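Local coordinates for abietadiene synthase, chloroplastic (Abies grandis, PDB 3S9V), which belongs to the plant terpene synthase family and has a largely helical structure with an N-terminal terpene synthase domain and a metal-binding domain, at residues A[486-489]-A[490-494]; A[499-503]-A[504-508]; A[747-750]-A[751-754]. All coordinates share one frame; numbering follows the deposited sequence.

Contact 1: residues A[486-489]-A[490-494]; sequences RRWW and KSSGF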
ATOM      1  N   ARG A 486      -4.800 -11.676  31.109  1.00 34.36           N
ATOM      2  CA  ARG A 486      -3.740 -12.123  31.991  1.00 38.68           C
ATOM      3  C   ARG A 486      -4.318 -12.538  33.338  1.00 40.53           C
ATOM      4  O   ARG A 486      -3.745 -13.374  34.029  1.00 40.53           O
ATOM      5  CB  ARG A 486      -2.711 -11.014  32.184  1.00 42.88           C
ATOM      6  CG  ARG A 486      -1.748 -10.852  31.029  1.00 49.85           C
ATOM      7  CD  ARG A 486      -0.909  -9.605  31.223  1.00 61.80           C
ATOM      8  NE  ARG A 486       0.121  -9.464  30.200  1.00 67.48           N
ATOM      9  CZ  ARG A 486       0.842  -8.363  30.016  1.00 72.39           C
ATOM     10  NH1 ARG A 486       0.645  -7.300  30.787  1.00 72.31           N
ATOM     11  NH2 ARG A 486       1.764  -8.322  29.063  1.00 74.39           N
ATOM     12  N   ARG A 487      -5.453 -11.951  33.710  1.00 43.68           N
ATOM     13  CA  ARG A 487      -6.094 -12.301  34.975  1.00 44.30           C
ATOM     14  C   ARG A 487      -6.865 -13.603  34.804  1.00 43.89           C
ATOM     15  O   ARG A 487      -7.035 -14.361  35.757  1.00 47.20           O
ATOM     16  CB  ARG A 487      -7.039 -11.193  35.439  1.00 46.63           C
ATOM     17  CG  ARG A 487      -6.328  -9.903  35.781  1.00 57.50           C
ATOM     18  CD  ARG A 487      -7.257  -8.893  36.435  1.00 69.01           C
ATOM     19  NE  ARG A 487      -6.578  -7.616  36.627  1.00 74.25           N
ATOM     20  CZ  ARG A 487      -6.284  -6.775  35.640  1.00 79.06           C
ATOM     21  NH1 ARG A 487      -6.621  -7.076  34.394  1.00 82.23           N
ATOM     22  NH2 ARG A 487      -5.636  -5.645  35.894  1.00 81.82           N
ATOM     23  N   TRP A 488      -7.331 -13.852  33.584  1.00 40.51           N
ATOM     24  CA  TRP A 488      -8.062 -15.072  33.272  1.00 35.09           C
ATOM     25  C   TRP A 488      -7.078 -16.229  33.376  1.00 37.79           C
ATOM     26  O   TRP A 488      -7.400 -17.289  33.904  1.00 38.52           O
ATOM     27  CB  TRP A 488      -8.638 -15.001  31.854  1.00 29.45           C
ATOM     28  CG  TRP A 488      -8.923 -16.350  31.240  1.00 33.47           C
ATOM     29  CD1 TRP A 488      -9.966 -17.187  31.531  1.00 31.36           C
ATOM     30  CD2 TRP A 488      -8.102 -17.047  30.290  1.00 33.89           C
ATOM     31  NE1 TRP A 488      -9.841 -18.363  30.825  1.00 36.33           N
ATOM     32  CE2 TRP A 488      -8.705 -18.305  30.058  1.00 35.42           C
ATOM     33  CE3 TRP A 488      -6.913 -16.733  29.614  1.00 33.46           C
ATOM     34  CZ2 TRP A 488      -8.158 -19.249  29.180  1.00 36.94           C
ATOM     35  CZ3 TRP A 488      -6.367 -17.673  28.737  1.00 27.39           C
ATOM     36  CH2 TRP A 488      -6.991 -18.916  28.531  1.00 35.66           C
ATOM     37  N   TRP A 489      -5.868 -16.015  32.877  1.00 39.47           N
ATOM     38  CA  TRP A 489      -4.850 -17.051  32.919  1.00 40.77           C
ATOM     39  C   TRP A 489      -4.468 -17.433  34.347  1.00 46.99           C
ATOM     40  O   TRP A 489      -4.266 -18.610  34.644  1.00 47.72           O
ATOM     41  CB  TRP A 489      -3.615 -16.596  32.149  1.00 30.36           C
ATOM     42  CG  TRP A 489      -2.451 -17.523  32.264  1.00 30.62           C
ATOM     43  CD1 TRP A 489      -1.515 -17.536  33.253  1.00 38.72           C
ATOM     44  CD2 TRP A 489      -2.090 -18.570  31.354  1.00 35.94           C
ATOM     45  NE1 TRP A 489      -0.587 -18.524  33.016  1.00 43.89           N
ATOM     46  CE2 TRP A 489      -0.916 -19.173  31.857  1.00 41.80           C
ATOM     47  CE3 TRP A 489      -2.641 -19.055  30.162  1.00 40.15           C
ATOM     48  CZ2 TRP A 489      -0.283 -20.240  31.208  1.00 44.73           C
ATOM     49  CZ3 TRP A 489      -2.012 -20.115  29.516  1.00 41.75           C
ATOM     50  CH2 TRP A 489      -0.844 -20.694  30.042  1.00 45.04           C
ATOM     51  N   LYS A 490      -4.363 -16.440  35.226  1.00 51.02           N
ATOM     52  CA  LYS A 490      -4.002 -16.695  36.617  1.00 53.88           C
ATOM     53  C   LYS A 490      -5.160 -17.314  37.394  1.00 54.00           C
ATOM     54  O   LYS A 490      -4.951 -18.187  38.232  1.00 55.71           O
ATOM     55  CB  LYS A 490      -3.551 -15.397  37.292  1.00 56.99           C
ATOM     56  CG  LYS A 490      -2.254 -14.846  36.721  1.00 63.71           C
ATOM     57  CD  LYS A 490      -1.880 -13.504  37.332  1.00 69.72           C
ATOM     58  CE  LYS A 490      -0.599 -12.970  36.706  1.00 72.90           C
ATOM     59  NZ  LYS A 490      -0.261 -11.596  37.170  1.00 74.83           N
ATOM     60  N   SER A 491      -6.376 -16.869  37.099  1.00 52.52           N
ATOM     61  CA  SER A 491      -7.570 -17.376  37.768  1.00 54.14           C
ATOM     62  C   SER A 491      -7.890 -18.818  37.384  1.00 54.87           C
ATOM     63  O   SER A 491      -8.595 -19.517  38.114  1.00 53.49           O
ATOM     64  CB  SER A 491      -8.776 -16.489  37.437  1.00 57.28           C
ATOM     65  OG  SER A 491      -8.564 -15.150  37.851  1.00 65.30           O
ATOM     66  N   SER A 492      -7.387 -19.255  36.233  1.00 56.08           N
ATOM     67  CA  SER A 492      -7.629 -20.617  35.759  1.00 57.74           C
ATOM     68  C   SER A 492      -6.577 -21.573  36.295  1.00 59.46           C
ATOM     69  O   SER A 492      -6.591 -22.768  35.993  1.00 59.46           O
ATOM     70  CB  SER A 492      -7.626 -20.658  34.230  1.00 55.74           C
ATOM     71  OG  SER A 492      -8.742 -19.961  33.704  1.00 55.72           O
ATOM     72  N   GLY A 493      -5.658 -21.031  37.087  1.00 60.71           N
ATOM     73  CA  GLY A 493      -4.607 -21.837  37.671  1.00 60.00           C
ATOM     74  C   GLY A 493      -3.720 -22.523  36.657  1.00 60.11           C
ATOM     75  O   GLY A 493      -3.010 -23.466  37.001  1.00 62.34           O
ATOM     76  N   PHE A 494      -3.744 -22.066  35.410  1.00 59.07           N
ATOM     77  CA  PHE A 494      -2.904 -22.684  34.392  1.00 57.69           C
ATOM     78  C   PHE A 494      -1.438 -22.457  34.692  1.00 55.53           C
ATOM     79  O   PHE A 494      -0.569 -22.906  33.953  1.00 56.25           O
ATOM     80  CB  PHE A 494      -3.237 -22.148  33.000  1.00 58.27           C
ATOM     81  CG  PHE A 494      -4.563 -22.614  32.479  1.00 62.31           C
ATOM     82  CD1 PHE A 494      -4.970 -23.930  32.673  1.00 62.84           C
ATOM     83  CD2 PHE A 494      -5.404 -21.745  31.797  1.00 62.48           C
ATOM     84  CE1 PHE A 494      -6.196 -24.373  32.198  1.00 63.27           C
ATOM     85  CE2 PHE A 494      -6.633 -22.179  31.319  1.00 64.25           C
ATOM     86  CZ  PHE A 494      -7.029 -23.496  31.521  1.00 65.96           C
TER

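Contact 2: residues A[499-503]-A[504-508]; sequences FTRER and VTEIY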
ATOM      1  N   PHE A 499       3.929 -28.342  31.343  1.00 56.64           N
ATOM      2  CA  PHE A 499       4.265 -28.858  30.018  1.00 55.93           C
ATOM      3  C   PHE A 499       4.089 -27.804  28.937  1.00 57.76           C
ATOM      4  O   PHE A 499       4.295 -28.078  27.752  1.00 58.34           O
ATOM      5  CB  PHE A 499       3.401 -30.069  29.678  1.00 50.13           C
ATOM      6  CG  PHE A 499       1.930 -29.796  29.727  1.00 43.55           C
ATOM      7  CD1 PHE A 499       1.230 -29.907  30.923  1.00 38.56           C
ATOM      8  CD2 PHE A 499       1.244 -29.409  28.580  1.00 35.33           C
ATOM      9  CE1 PHE A 499      -0.134 -29.641  30.976  1.00 38.64           C
ATOM     10  CE2 PHE A 499      -0.120 -29.138  28.622  1.00 29.33           C
ATOM     11  CZ  PHE A 499      -0.811 -29.255  29.821  1.00 40.45           C
ATOM     12  N   THR A 500       3.704 -26.600  29.343  1.00 59.51           N
ATOM     13  CA  THR A 500       3.513 -25.516  28.391  1.00 61.87           C
ATOM     14  C   THR A 500       3.907 -24.163  28.980  1.00 61.77           C
ATOM     15  O   THR A 500       3.580 -23.849  30.128  1.00 60.92           O
ATOM     16  CB  THR A 500       2.046 -25.454  27.900  1.00 61.06           C
ATOM     17  OG1 THR A 500       1.932 -24.465  26.869  1.00 62.31           O
ATOM     18  CG2 THR A 500       1.101 -25.105  29.048  1.00 59.90           C
ATOM     19  N   ARG A 501       4.621 -23.376  28.179  1.00 62.85           N
ATOM     20  CA  ARG A 501       5.083 -22.052  28.582  1.00 63.85           C
ATOM     21  C   ARG A 501       4.018 -20.976  28.370  1.00 63.76           C
ATOM     22  O   ARG A 501       3.508 -20.804  27.261  1.00 66.09           O
ATOM     23  CB  ARG A 501       6.344 -21.678  27.799  1.00 63.42           C
ATOM     24  CG  ARG A 501       6.242 -21.966  26.311  1.00 70.95           C
ATOM     25  CD  ARG A 501       7.075 -20.991  25.505  1.00 77.30           C
ATOM     26  NE  ARG A 501       6.617 -19.620  25.706  1.00 82.63           N
ATOM     27  CZ  ARG A 501       7.027 -18.576  24.992  1.00 84.94           C
ATOM     28  NH1 ARG A 501       7.913 -18.742  24.018  1.00 86.16           N
ATOM     29  NH2 ARG A 501       6.548 -17.366  25.251  1.00 82.64           N
ATOM     30  N   GLU A 502       3.692 -20.260  29.443  1.00 60.99           N
ATOM     31  CA  GLU A 502       2.699 -19.191  29.409  1.00 57.62           C
ATOM     32  C   GLU A 502       3.113 -18.125  28.392  1.00 56.50           C
ATOM     33  O   GLU A 502       4.299 -17.802  28.279  1.00 58.74           O
ATOM     34  CB  GLU A 502       2.568 -18.573  30.807  1.00 57.83           C
ATOM     35  CG  GLU A 502       1.567 -17.433  30.918  1.00 60.21           C
ATOM     36  CD  GLU A 502       2.118 -16.097  30.453  1.00 63.12           C
ATOM     37  OE1 GLU A 502       1.330 -15.129  30.386  1.00 65.94           O
ATOM     38  OE2 GLU A 502       3.332 -16.008  30.162  1.00 59.65           O
ATOM     39  N   ARG A 503       2.141 -17.584  27.657  1.00 50.50           N
ATOM     40  CA  ARG A 503       2.419 -16.561  26.648  1.00 44.86           C
ATOM     41  C   ARG A 503       1.167 -15.855  26.124  1.00 38.64           C
ATOM     42  O   ARG A 503       0.972 -15.721  24.912  1.00 34.94           O
ATOM     43  CB  ARG A 503       3.189 -17.186  25.484  1.00 45.63           C
ATOM     44  CG  ARG A 503       2.658 -18.538  25.048  1.00 52.99           C
ATOM     45  CD  ARG A 503       3.582 -19.173  24.022  1.00 63.90           C
ATOM     46  NE  ARG A 503       3.357 -20.610  23.898  1.00 69.50           N
ATOM     47  CZ  ARG A 503       4.160 -21.437  23.238  1.00 70.74           C
ATOM     48  NH1 ARG A 503       5.247 -20.972  22.637  1.00 72.67           N
ATOM     49  NH2 ARG A 503       3.885 -22.733  23.193  1.00 72.47           N
ATOM     50  N   VAL A 504       0.333 -15.388  27.047  1.00 35.63           N
ATOM     51  CA  VAL A 504      -0.906 -14.699  26.701  1.00 36.91           C
ATOM     52  C   VAL A 504      -0.670 -13.458  25.840  1.00 35.57           C
ATOM     53  O   VAL A 504      -1.411 -13.208  24.896  1.00 31.67           O
ATOM     54  CB  VAL A 504      -1.683 -14.276  27.972  1.00 38.46           C
ATOM     55  CG1 VAL A 504      -2.920 -13.475  27.591  1.00 35.35           C
ATOM     56  CG2 VAL A 504      -2.082 -15.508  28.766  1.00 40.68           C
ATOM     57  N   THR A 505       0.359 -12.687  26.179  1.00 34.00           N
ATOM     58  CA  THR A 505       0.693 -11.467  25.446  1.00 36.16           C
ATOM     59  C   THR A 505       1.017 -11.765  23.993  1.00 33.77           C
ATOM     60  O   THR A 505       0.472 -11.152  23.077  1.00 34.12           O
ATOM     61  CB  THR A 505       1.917 -10.761  26.059  1.00 35.37           C
ATOM     62  OG1 THR A 505       1.647 -10.428  27.426  1.00 41.81           O
ATOM     63  CG2 THR A 505       2.241  -9.498  25.284  1.00 28.95           C
ATOM     64  N   GLU A 506       1.930 -12.705  23.800  1.00 32.96           N
ATOM     65  CA  GLU A 506       2.363 -13.124  22.478  1.00 32.28           C
ATOM     66  C   GLU A 506       1.163 -13.597  21.657  1.00 27.37           C
ATOM     67  O   GLU A 506       1.057 -13.303  20.469  1.00 27.42           O
ATOM     68  CB  GLU A 506       3.390 -14.244  22.645  1.00 43.71           C
ATOM     69  CG  GLU A 506       4.057 -14.759  21.396  1.00 56.97           C
ATOM     70  CD  GLU A 506       5.163 -15.746  21.741  1.00 65.76           C
ATOM     71  OE1 GLU A 506       6.140 -15.325  22.399  1.00 66.07           O
ATOM     72  OE2 GLU A 506       5.053 -16.937  21.372  1.00 65.31           O
ATOM     73  N   ILE A 507       0.251 -14.311  22.308  1.00 27.39           N
ATOM     74  CA  ILE A 507      -0.944 -14.827  21.649  1.00 25.37           C
ATOM     75  C   ILE A 507      -2.007 -13.756  21.411  1.00 25.93           C
ATOM     76  O   ILE A 507      -2.708 -13.783  20.395  1.00 26.01           O
ATOM     77  CB  ILE A 507      -1.570 -15.974  22.467  1.00 22.91           C
ATOM     78  CG1 ILE A 507      -0.662 -17.202  22.405  1.00 27.93           C
ATOM     79  CG2 ILE A 507      -2.959 -16.308  21.938  1.00 25.41           C
ATOM     80  CD1 ILE A 507      -1.198 -18.394  23.173  1.00 27.61           C
ATOM     81  N   TYR A 508      -2.132 -12.817  22.341  1.00 24.36           N
ATOM     82  CA  TYR A 508      -3.121 -11.752  22.209  1.00 22.36           C
ATOM     83  C   TYR A 508      -2.723 -10.791  21.090  1.00 23.15           C
ATOM     84  O   TYR A 508      -3.572 -10.137  20.482  1.00 21.09           O
ATOM     85  CB  TYR A 508      -3.260 -10.979  23.521  1.00 20.41           C
ATOM     86  CG  TYR A 508      -4.201  -9.808  23.399  1.00 23.45           C
ATOM     87  CD1 TYR A 508      -5.563 -10.008  23.192  1.00 20.05           C
ATOM     88  CD2 TYR A 508      -3.721  -8.498  23.421  1.00 23.72           C
ATOM     89  CE1 TYR A 508      -6.428  -8.938  23.003  1.00 23.00           C
ATOM     90  CE2 TYR A 508      -4.575  -7.418  23.229  1.00 22.30           C
ATOM     91  CZ  TYR A 508      -5.927  -7.647  23.017  1.00 24.13           C
ATOM     92  OH  TYR A 508      -6.776  -6.588  22.789  1.00 27.39           O
TER

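Contact 3: residues A[747-750]-A[751-754]; sequences VFET and ARIM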
ATOM      1  N   VAL A 747     -10.083 -15.485   8.455  1.00 20.36           N
ATOM      2  CA  VAL A 747      -9.414 -16.571   7.771  1.00 17.99           C
ATOM      3  C   VAL A 747      -8.066 -16.155   7.183  1.00 20.60           C
ATOM      4  O   VAL A 747      -7.046 -16.789   7.450  1.00 17.63           O
ATOM      5  CB  VAL A 747     -10.294 -17.139   6.642  1.00 18.07           C
ATOM      6  CG1 VAL A 747      -9.529 -18.231   5.880  1.00 20.70           C
ATOM      7  CG2 VAL A 747     -11.566 -17.720   7.223  1.00 10.94           C
ATOM      8  N   PHE A 748      -8.068 -15.076   6.403  1.00 21.09           N
ATOM      9  CA  PHE A 748      -6.862 -14.591   5.731  1.00 20.63           C
ATOM     10  C   PHE A 748      -5.788 -14.010   6.658  1.00 18.30           C
ATOM     11  O   PHE A 748      -4.594 -14.215   6.451  1.00 16.78           O
ATOM     12  CB  PHE A 748      -7.261 -13.548   4.680  1.00 20.38           C
ATOM     13  CG  PHE A 748      -6.161 -13.202   3.722  1.00 18.17           C
ATOM     14  CD1 PHE A 748      -5.753 -14.109   2.757  1.00 23.65           C
ATOM     15  CD2 PHE A 748      -5.522 -11.971   3.793  1.00 25.84           C
ATOM     16  CE1 PHE A 748      -4.725 -13.796   1.878  1.00 18.12           C
ATOM     17  CE2 PHE A 748      -4.489 -11.654   2.917  1.00 13.55           C
ATOM     18  CZ  PHE A 748      -4.096 -12.564   1.963  1.00 12.29           C
ATOM     19  N   GLU A 749      -6.211 -13.271   7.676  1.00 22.58           N
ATOM     20  CA  GLU A 749      -5.271 -12.671   8.616  1.00 21.88           C
ATOM     21  C   GLU A 749      -4.616 -13.724   9.496  1.00 20.98           C
ATOM     22  O   GLU A 749      -3.460 -13.579   9.897  1.00 20.29           O
ATOM     23  CB  GLU A 749      -5.977 -11.646   9.498  1.00 27.28           C
ATOM     24  CG  GLU A 749      -6.541 -10.449   8.744  1.00 36.62           C
ATOM     25  CD  GLU A 749      -5.484  -9.700   7.955  1.00 38.29           C
ATOM     26  OE1 GLU A 749      -4.362  -9.531   8.473  1.00 42.61           O
ATOM     27  OE2 GLU A 749      -5.778  -9.271   6.822  1.00 54.36           O
ATOM     28  N   THR A 750      -5.358 -14.780   9.815  1.00 18.89           N
ATOM     29  CA  THR A 750      -4.800 -15.837  10.636  1.00 19.43           C
ATOM     30  C   THR A 750      -3.648 -16.482   9.853  1.00 22.89           C
ATOM     31  O   THR A 750      -2.610 -16.788  10.429  1.00 24.55           O
ATOM     32  CB  THR A 750      -5.877 -16.883  11.030  1.00 15.43           C
ATOM     33  OG1 THR A 750      -6.797 -16.296  11.966  1.00 15.99           O
ATOM     34  CG2 THR A 750      -5.240 -18.090  11.678  1.00 11.83           C
ATOM     35  N   ALA A 751      -3.811 -16.664   8.541  1.00 19.97           N
ATOM     36  CA  ALA A 751      -2.732 -17.238   7.728  1.00 19.44           C
ATOM     37  C   ALA A 751      -1.533 -16.276   7.729  1.00 20.26           C
ATOM     38  O   ALA A 751      -0.385 -16.699   7.850  1.00 21.52           O
ATOM     39  CB  ALA A 751      -3.208 -17.491   6.278  1.00  8.89           C
ATOM     40  N   ARG A 752      -1.807 -14.978   7.613  1.00 20.09           N
ATOM     41  CA  ARG A 752      -0.744 -13.976   7.602  1.00 22.45           C
ATOM     42  C   ARG A 752       0.063 -13.974   8.891  1.00 23.95           C
ATOM     43  O   ARG A 752       1.291 -13.901   8.858  1.00 24.51           O
ATOM     44  CB  ARG A 752      -1.326 -12.585   7.376  1.00 21.88           C
ATOM     45  CG  ARG A 752      -2.104 -12.456   6.085  1.00 33.45           C
ATOM     46  CD  ARG A 752      -2.792 -11.109   5.995  1.00 34.80           C
ATOM     47  NE  ARG A 752      -1.983 -10.126   5.298  1.00 28.77           N
ATOM     48  CZ  ARG A 752      -2.387  -8.889   5.035  1.00 32.69           C
ATOM     49  NH1 ARG A 752      -3.588  -8.488   5.426  1.00 26.05           N
ATOM     50  NH2 ARG A 752      -1.604  -8.067   4.351  1.00 35.62           N
ATOM     51  N   ILE A 753      -0.629 -14.041  10.022  1.00 22.44           N
ATOM     52  CA  ILE A 753       0.044 -14.057  11.309  1.00 22.92           C
ATOM     53  C   ILE A 753       1.102 -15.156  11.323  1.00 22.81           C
ATOM     54  O   ILE A 753       2.189 -14.957  11.855  1.00 21.78           O
ATOM     55  CB  ILE A 753      -0.965 -14.266  12.472  1.00 23.23           C
ATOM     56  CG1 ILE A 753      -1.555 -12.921  12.884  1.00 33.80           C
ATOM     57  CG2 ILE A 753      -0.282 -14.893  13.677  1.00 29.79           C
ATOM     58  CD1 ILE A 753      -0.506 -11.930  13.394  1.00 37.79           C
ATOM     59  N   MET A 754       0.792 -16.306  10.725  1.00 21.78           N
ATOM     60  CA  MET A 754       1.750 -17.409  10.679  1.00 24.08           C
ATOM     61  C   MET A 754       2.915 -17.087   9.735  1.00 20.36           C
ATOM     62  O   MET A 754       4.067 -17.407  10.019  1.00 21.14           O
ATOM     63  CB  MET A 754       1.053 -18.701  10.245  1.00 24.33           C
ATOM     64  CG  MET A 754       0.062 -19.262  11.271  1.00 29.78           C
ATOM     65  SD  MET A 754       0.819 -19.822  12.826  1.00 21.58           S
ATOM     66  CE  MET A 754       1.562 -21.372  12.284  1.00 25.09           C
TER

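Contact 1: residues A[486-489]-A[490-494]
Phe494 folds back onto Trp489 and Trp488, making a small aromatic cluster where helix 461-491 ends. Gly493, with phi 60°, ends the helix in a Schellman motif; one of its bonds back into the last turn runs from Gly493 N to Lys490 O. The motif turns the chain so that Phe494 comes back over the last turn.

The Phe494 side chain can be followed outward. Its CB sits over the face of the Trp489 six-membered ring, 3.8 Å from the centroid of that ring and only 7° off its normal. This is a CH-pi contact. With CG anti to the carbonyl carbon, the ring then runs out across the indole at about a right angle, and CD2 lies 4.2 Å from Trp489 CE3. Further out, CE2 meets Trp488 CZ2 at 3.9 Å. The edge of Phe494 faces the Trp488 ring in an offset edge-to-face pair, with planes at 71°. Ser492 CB packs over one face of the Phe494 ring.

Two serines add side-chain bonds to the carbonyls of the last turn. Ser491 OG and Ser491 N reach Arg487 O from opposite faces of the carbonyl plane, at 2.7 Å and 2.9 Å. Ser492 OG bonds to Trp488 O at 3.0 Å and also lies over one face of the Trp488 ring.

Helix 521-541 lies against this cluster. Its Phe533 meets Phe494 and touches Trp488, and its Lys529 makes a cation-pi contact with Trp488. Trp489 packs on Asn532 and Ile536, which ties the end of helix 461-491 to the side of helix 521-541.

Contact 2: residues A[499-503]-A[504-508]
Arg501 and Glu506 are brought together by a bent chain and a straight one. Arg501 has CG between its backbone N and carbonyl carbon (chi1 46°), and its chain kinks at chi3. Glu506 instead has CG trans to N and runs out extended from the first turn of helix 504-514. The setting is a helix N-terminus, with Arg503 at the N-cap position. Arg501, Glu502 and Arg503 also fit the RXR motif that plant terpene synthases carry upstream of their aspartate-rich DDXXD motif. In relatives this loop lies by the active-site entrance.

Arg501 NH2 and Glu506 OE1 form a salt bridge at 3.5 Å. It is long, and the guanidinium and carboxylate planes stand 80° apart, so the two groups do not meet in a flat, two-pronged pair. Arg503 crosses Glu506 obliquely. Its CD is 3.8 Å from Glu506 OE2, but its NH1 stays 4.2 Å from that oxygen, beyond a salt bridge. The two arginines overlap head to tail: Arg503 CD lies over a face of the Arg501 guanidinium, and Arg501 CD lies over a face of the Arg503 guanidinium.

Just before the helix, Glu502 bends at chi2, and its OE1 takes a weak bond from Val504 N, nearly straight at 163° but 3.5 Å long. The first regular helical bond runs from Ile507 N to Arg503 O, at 3.0 Å.

Around this turn, Thr500 OG1 bonds to Asp539 OD2, an aspartate of the DDXXD motif. Val504 packs on Leu485 of helix 461-491, while Arg503 touches Val535 of helix 521-541. The Ile507 side chain crowds the same carbonyl that its N bonds to, with CG1 3.3 Å from Arg503 O.

Contact 3: residues A[747-750]-A[751-754]
Phe748 and Arg752 are one helical turn apart in helix 741-757, and the backbone is regular throughout. Arg752 N bonds to Phe748 O at 3.1 Å, and Ile753 N to Glu749 O at 2.9 Å. The bonds from Ala751 N to Val747 O and from Met754 N to Thr750 O are weak.

Glu749 and Arg752 lie side by side and point the same way. The bends of Glu749 at chi2 (-57°) and of Arg752 at chi3 turn the carboxylate and guanidinium toward each other. Arg752 NH1 gives a bond of 2.7 Å to Glu749 OE2, which uses its syn lone pair and lies in the guanidinium plane. The carboxylate is turned 60° against that plane. Phe748 packs against the arginine: its CE2 lies over one face of the guanidinium and is 3.6 Å from Arg752 CD.

The pair is buried. Arg752 NH2 also bonds to Trp425 O, and Trp425 makes a cation-pi contact with the arginine. Phe748 stacks on Phe734. Thr750 OG1 bonds to Leu746 O and to Tyr527 OH. The arrangement is an i to i+3 ion pair on a core helix of a largely helical terpene synthase fold.

Contacts 1 and 2 follow each other along the chain, with centres about 11 Å apart, and they touch. Arg486 NH2 is 2.7 Å from Thr505 OG1, probably a hydrogen bond, and Trp489 CE2 packs at 3.2 Å on Glu502 CG. Contact 3 lies further off. Its centre is about 18 Å from that of contact 2 and about 26 Å from that of contact 1, and it touches neither. Helix 504-514 bridges part of this gap, since Ile753 packs on its Ser510 and Phe514. All three contacts also reach helix 521-541. Through Thr500 and Asp539, contact 2 has a direct tie to the aspartate-rich motif.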